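Local coordinates for enoyl-CoA hydratase (Thermus thermophilus, PDB 1WZ8), which probably catalyses the reversible addition of water across the double bond of enoyl-CoA thioesters, as a hexameric member of the crotonase family, at residues 29-34 with 67-72; 112-117 with 134-139. All coordinates share one frame; numbering follows the deposited sequence.

Contact 1 of 2, residues 29-34 with 67-72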
loop_
_atom_site.group_PDB
_atom_site.type_symbol
_atom_site.label_atom_id
_atom_site.label_comp_id
_atom_site.label_asym_id
_atom_site.label_seq_id
_atom_site.Cartn_x
_atom_site.Cartn_y
_atom_site.Cartn_z
ATOM N N GLU A 29 -31.516 24.126 0.968
ATOM C CA GLU A 29 -32.972 24.117 0.858
ATOM C C GLU A 29 -33.479 23.459 2.141
ATOM O O GLU A 29 -32.829 23.564 3.181
ATOM C CB GLU A 29 -33.406 23.317 -0.376
ATOM C CG GLU A 29 -32.728 23.778 -1.661
ATOM C CD GLU A 29 -33.160 22.989 -2.884
ATOM O OE1 GLU A 29 -33.579 21.820 -2.733
ATOM O OE2 GLU A 29 -33.060 23.534 -4.004
ATOM N N LYS A 30 -34.626 22.788 2.090
ATOM C CA LYS A 30 -35.130 22.134 3.297
ATOM C C LYS A 30 -34.086 21.147 3.804
ATOM O O LYS A 30 -33.479 20.422 3.015
ATOM C CB LYS A 30 -36.435 21.384 3.020
ATOM C CG LYS A 30 -37.666 22.269 2.906
ATOM C CD LYS A 30 -38.930 21.427 2.755
ATOM C CE LYS A 30 -38.881 20.570 1.494
ATOM N NZ LYS A 30 -40.042 19.636 1.406
ATOM N N LEU A 31 -33.877 21.126 5.116
ATOM C CA LEU A 31 -32.906 20.223 5.718
ATOM C C LEU A 31 -31.544 20.477 5.087
ATOM O O LEU A 31 -30.684 19.597 5.047
ATOM C CB LEU A 31 -33.328 18.772 5.478
ATOM C CG LEU A 31 -34.723 18.407 5.998
ATOM C CD1 LEU A 31 -35.029 16.951 5.675
ATOM C CD2 LEU A 31 -34.787 18.653 7.499
ATOM N N ASN A 32 -31.367 21.700 4.602
ATOM C CA ASN A 32 -30.141 22.122 3.948
ATOM C C ASN A 32 -29.706 21.207 2.814
ATOM O O ASN A 32 -28.520 20.896 2.672
ATOM C CB ASN A 32 -29.008 22.282 4.965
ATOM C CG ASN A 32 -29.242 23.441 5.916
ATOM O OD1 ASN A 32 -29.615 24.541 5.495
ATOM N ND2 ASN A 32 -29.013 23.207 7.204
ATOM N N ALA A 33 -30.670 20.761 2.012
ATOM C CA ALA A 33 -30.345 19.932 0.856
ATOM C C ALA A 33 -29.448 20.872 0.061
ATOM O O ALA A 33 -29.712 22.072 -0.007
ATOM C CB ALA A 33 -31.602 19.592 0.066
ATOM N N MET A 34 -28.390 20.337 -0.531
ATOM C CA MET A 34 -27.442 21.172 -1.251
ATOM C C MET A 34 -27.680 21.427 -2.729
ATOM O O MET A 34 -27.616 20.510 -3.541
ATOM C CB MET A 34 -26.037 20.594 -1.105
ATOM C CG MET A 34 -25.583 20.351 0.316
ATOM S SD MET A 34 -23.998 19.492 0.258
ATOM C CE MET A 34 -23.678 19.214 2.012
ATOM N N PHE A 67 -28.046 19.795 10.036
ATOM C CA PHE A 67 -26.822 19.760 9.247
ATOM C C PHE A 67 -27.175 19.710 7.764
ATOM O O PHE A 67 -27.339 20.757 7.140
ATOM C CB PHE A 67 -25.951 18.565 9.646
ATOM C CG PHE A 67 -24.496 18.738 9.302
ATOM C CD1 PHE A 67 -23.898 17.956 8.318
ATOM C CD2 PHE A 67 -23.724 19.687 9.964
ATOM C CE1 PHE A 67 -22.551 18.114 7.996
ATOM C CE2 PHE A 67 -22.370 19.855 9.652
ATOM C CZ PHE A 67 -21.787 19.063 8.664
ATOM N N SER A 68 -27.306 18.518 7.188
ATOM C CA SER A 68 -27.652 18.436 5.771
ATOM C C SER A 68 -28.174 17.085 5.301
ATOM O O SER A 68 -27.634 16.036 5.653
ATOM C CB SER A 68 -26.448 18.823 4.905
ATOM O OG SER A 68 -26.766 18.699 3.521
ATOM N N ALA A 69 -29.225 17.125 4.487
ATOM C CA ALA A 69 -29.827 15.916 3.935
ATOM C C ALA A 69 -29.068 15.470 2.683
ATOM O O ALA A 69 -29.416 14.466 2.059
ATOM C CB ALA A 69 -31.301 16.171 3.599
ATOM N N GLY A 70 -28.034 16.224 2.318
ATOM C CA GLY A 70 -27.244 15.882 1.146
ATOM C C GLY A 70 -27.602 16.655 -0.113
ATOM O O GLY A 70 -28.252 17.698 -0.048
ATOM N N GLY A 71 -27.169 16.142 -1.264
ATOM C CA GLY A 71 -27.451 16.801 -2.528
ATOM C C GLY A 71 -28.935 16.931 -2.805
ATOM O O GLY A 71 -29.704 16.010 -2.538
ATOM N N SER A 72 -29.340 18.077 -3.346
ATOM C CA SER A 72 -30.748 18.324 -3.652
ATOM C C SER A 72 -31.153 17.641 -4.955
ATOM O O SER A 72 -30.297 17.229 -5.739
ATOM C CB SER A 72 -30.998 19.827 -3.787
ATOM O OG SER A 72 -30.356 20.334 -4.946
HETATM O O HOH W 1 -31.372 22.759 -6.119
#

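Contact 2 of 2, residues 112-117 with 134-139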
loop_
_atom_site.group_PDB
_atom_site.type_symbol
_atom_site.label_atom_id
_atom_site.label_comp_id
_atom_site.label_asym_id
_atom_site.label_seq_id
_atom_site.Cartn_x
_atom_site.Cartn_y
_atom_site.Cartn_z
ATOM N N GLU A 112 -26.380 18.275 13.643
ATOM C CA GLU A 112 -27.713 18.360 14.218
ATOM C C GLU A 112 -28.795 17.693 13.378
ATOM O O GLU A 112 -28.889 17.924 12.174
ATOM C CB GLU A 112 -28.095 19.829 14.423
ATOM C CG GLU A 112 -27.180 20.606 15.351
ATOM C CD GLU A 112 -27.483 22.094 15.342
ATOM O OE1 GLU A 112 -27.256 22.744 14.297
ATOM O OE2 GLU A 112 -27.956 22.613 16.375
ATOM N N LYS A 113 -29.600 16.862 14.037
ATOM C CA LYS A 113 -30.738 16.178 13.426
ATOM C C LYS A 113 -30.549 15.242 12.242
ATOM O O LYS A 113 -31.006 14.102 12.284
ATOM C CB LYS A 113 -31.808 17.203 13.041
ATOM C CG LYS A 113 -32.332 18.024 14.204
ATOM C CD LYS A 113 -33.490 18.902 13.768
ATOM C CE LYS A 113 -33.960 19.788 14.914
ATOM N NZ LYS A 113 -32.854 20.661 15.396
ATOM N N VAL A 114 -29.913 15.721 11.175
ATOM C CA VAL A 114 -29.738 14.892 9.993
ATOM C C VAL A 114 -28.415 15.092 9.252
ATOM O O VAL A 114 -27.921 16.209 9.118
ATOM C CB VAL A 114 -30.876 15.143 8.971
ATOM C CG1 VAL A 114 -30.766 14.159 7.819
ATOM C CG2 VAL A 114 -32.240 15.027 9.647
ATOM N N ALA A 115 -27.868 13.984 8.763
ATOM C CA ALA A 115 -26.635 13.973 7.986
ATOM C C ALA A 115 -26.784 12.788 7.043
ATOM O O ALA A 115 -26.634 11.640 7.450
ATOM C CB ALA A 115 -25.418 13.785 8.896
ATOM N N VAL A 116 -27.090 13.081 5.781
ATOM C CA VAL A 116 -27.292 12.053 4.770
ATOM C C VAL A 116 -26.507 12.399 3.500
ATOM O O VAL A 116 -26.311 13.575 3.183
ATOM C CB VAL A 116 -28.799 11.929 4.401
ATOM C CG1 VAL A 116 -28.990 10.872 3.323
ATOM C CG2 VAL A 116 -29.623 11.587 5.642
ATOM N N GLY A 117 -26.063 11.372 2.781
ATOM C CA GLY A 117 -25.315 11.585 1.549
ATOM C C GLY A 117 -24.147 12.539 1.705
ATOM O O GLY A 117 -23.282 12.339 2.557
ATOM N N GLY A 134 -30.186 11.408 19.096
ATOM C CA GLY A 134 -31.244 11.118 18.144
ATOM C C GLY A 134 -30.993 11.531 16.705
ATOM O O GLY A 134 -31.878 11.409 15.855
ATOM N N THR A 135 -29.793 12.023 16.416
ATOM C CA THR A 135 -29.464 12.434 15.052
ATOM C C THR A 135 -29.581 11.230 14.122
ATOM O O THR A 135 -29.286 10.103 14.520
ATOM C CB THR A 135 -28.019 12.987 14.973
ATOM O OG1 THR A 135 -27.901 14.123 15.832
ATOM C CG2 THR A 135 -27.668 13.409 13.544
ATOM N N ARG A 136 -30.014 11.468 12.886
ATOM C CA ARG A 136 -30.148 10.395 11.905
ATOM C C ARG A 136 -28.972 10.464 10.932
ATOM O O ARG A 136 -28.793 11.472 10.255
ATOM C CB ARG A 136 -31.468 10.536 11.133
ATOM C CG ARG A 136 -31.725 9.425 10.117
ATOM C CD ARG A 136 -33.163 9.453 9.614
ATOM N NE ARG A 136 -33.391 10.474 8.595
ATOM C CZ ARG A 136 -33.314 10.250 7.285
ATOM N NH1 ARG A 136 -33.019 9.037 6.834
ATOM N NH2 ARG A 136 -33.535 11.235 6.425
ATOM N N LEU A 137 -28.173 9.399 10.875
ATOM C CA LEU A 137 -27.020 9.351 9.976
ATOM C C LEU A 137 -27.246 8.240 8.958
ATOM O O LEU A 137 -27.432 7.076 9.322
ATOM C CB LEU A 137 -25.735 9.090 10.770
ATOM C CG LEU A 137 -25.484 10.055 11.933
ATOM C CD1 LEU A 137 -24.205 9.658 12.659
ATOM C CD2 LEU A 137 -25.379 11.485 11.418
ATOM N N LEU A 138 -27.220 8.597 7.681
ATOM C CA LEU A 138 -27.465 7.621 6.629
ATOM C C LEU A 138 -26.723 7.942 5.336
ATOM O O LEU A 138 -26.741 9.072 4.857
ATOM C CB LEU A 138 -28.969 7.556 6.355
ATOM C CG LEU A 138 -29.541 6.632 5.277
ATOM C CD1 LEU A 138 -29.265 5.174 5.597
ATOM C CD2 LEU A 138 -31.027 6.875 5.201
ATOM N N ASP A 139 -26.055 6.943 4.781
ATOM C CA ASP A 139 -25.349 7.139 3.529
ATOM C C ASP A 139 -26.443 7.439 2.503
ATOM O O ASP A 139 -26.399 8.457 1.813
ATOM C CB ASP A 139 -24.600 5.875 3.143
ATOM C CG ASP A 139 -23.954 5.991 1.783
ATOM O OD1 ASP A 139 -22.880 6.622 1.676
ATOM O OD2 ASP A 139 -24.540 5.465 0.818
HETATM O O HOH W 2 -29.688 16.067 16.753
#

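Contact 1 of 2, residues 29-34 with 67-72
Met-34 and Gly-71 pair backbone to backbone in a single bridge between two crotonase-fold loops, each leading from a strand of the main sheet into a helix. Met-34 N donates to Gly-70 O at 2.7 Å, and Met-34 O accepts from Ser-72 N at 3.0 Å. Farther back, Ala-69 N donates to Leu-31 O at 2.9 Å, with the CB atoms of these two residues packed beside the bond. Ser-68 ties the turn together: with OG anti to its backbone N (chi1 178°), it donates to Asn-32 O at 2.9 Å from above the carbonyl plane and accepts from Gly-70 N, making an ST turn. Gly-70 suits its place because its phi of 99° and extended psi leave no room for a CB beside the carbonyl O of Ala-69. The Asn-32 amide spans the loops, ND2 reaching Phe-67 O at 3.0 Å and also Glu-63 O, while OD1 takes Gly-28 N. On the solvent side, a water joins Glu-29 OE2 to Ser-72 OG, the hydroxyl that caps Leu-75 N at the start of helix 73-81. Strand-loop-helix connections of this kind typify the crotonase fold, here probably serving the oxyanion hole.

Contact 2 of 2, residues 112-117 with 134-139
Ala-115 and Leu-137 are paired in parallel strands, 114-116 and 136-138, that belong to the small second sheet of the crotonase beta-beta-alpha superhelix; their short axes differ by only 2°. Between them the chain runs through helix 118-125 and strand 128-132. The backbones mesh in the usual parallel way: Ala-115 N donates to Arg-136 O at 3.1 Å, and Ala-115 O receives Leu-138 N at 3.1 Å.

The tight side is the face carrying Ala-115 and Leu-137. Leu-137 projects from the same face as Ala-115, and the end of its side chain comes back toward that strand, bringing CD2 against Ala-115 CB at 3.4 Å, closer than ordinary carbon contact. Both side chains also touch Leu-120 of helix 118-125, and the small alanine suits a place where leucine and helix converge. At the C-terminal end the one N-H of Gly-117 is shared by two carbonyls, Leu-138 O at 3.2 Å and, weakly, Asp-139 O; its phi of 51° is easily reached by glycine as the chain turns into the helix.

The other face, with Val-114, Val-116, Arg-136 and Leu-138, is looser towards Arg-136. That side chain bends at chi3 (79°), and Val-116 CG2 lies over one face of the guanidinium, nearer its border than its centre, 4.0 Å from NH2; the valine offers a methyl to a flat group, and the Arg-136 side chain also touches Arg-143 of helix 141-144. The solvent side is at Lys-113, whose exposed side chain sends NZ to Gly-65 O, but whose backbone is nevertheless held by Arg-136 N donating to Lys-113 O at 2.9 Å. Thr-135 OG1 is hydrogen-bonded to Gly-132 N, while its CG2 lies against the Lys-113 carbonyl. A water bridges Thr-135 OG1 and Lys-113 N, accepting from the latter at 2.8 Å.

Contacts 1 and 2 lie side by side, their centres 11 Å apart, and join through segments 67-72 and 112-117. Two probable backbone hydrogen bonds link them: Phe-67 N to Glu-112 O at 3.0 Å and Val-116 N to Ser-68 O at 3.0 Å. Residues 67-72 therefore lie between loop 29-34 and the parallel strands of contact 2. The distance from a bound (4S)-2-methyl-2,4-pentanediol, probably from the crystallisation liquor, to the residue Gly-71 is about 4 Å, and to the residue Gly-117 about 6 Å, consistent with a pocket here. By analogy with other crotonases, loop 67-72 and the N-terminus of helix 118-125 probably supply the two N-H groups that polarise the thioester carbonyl.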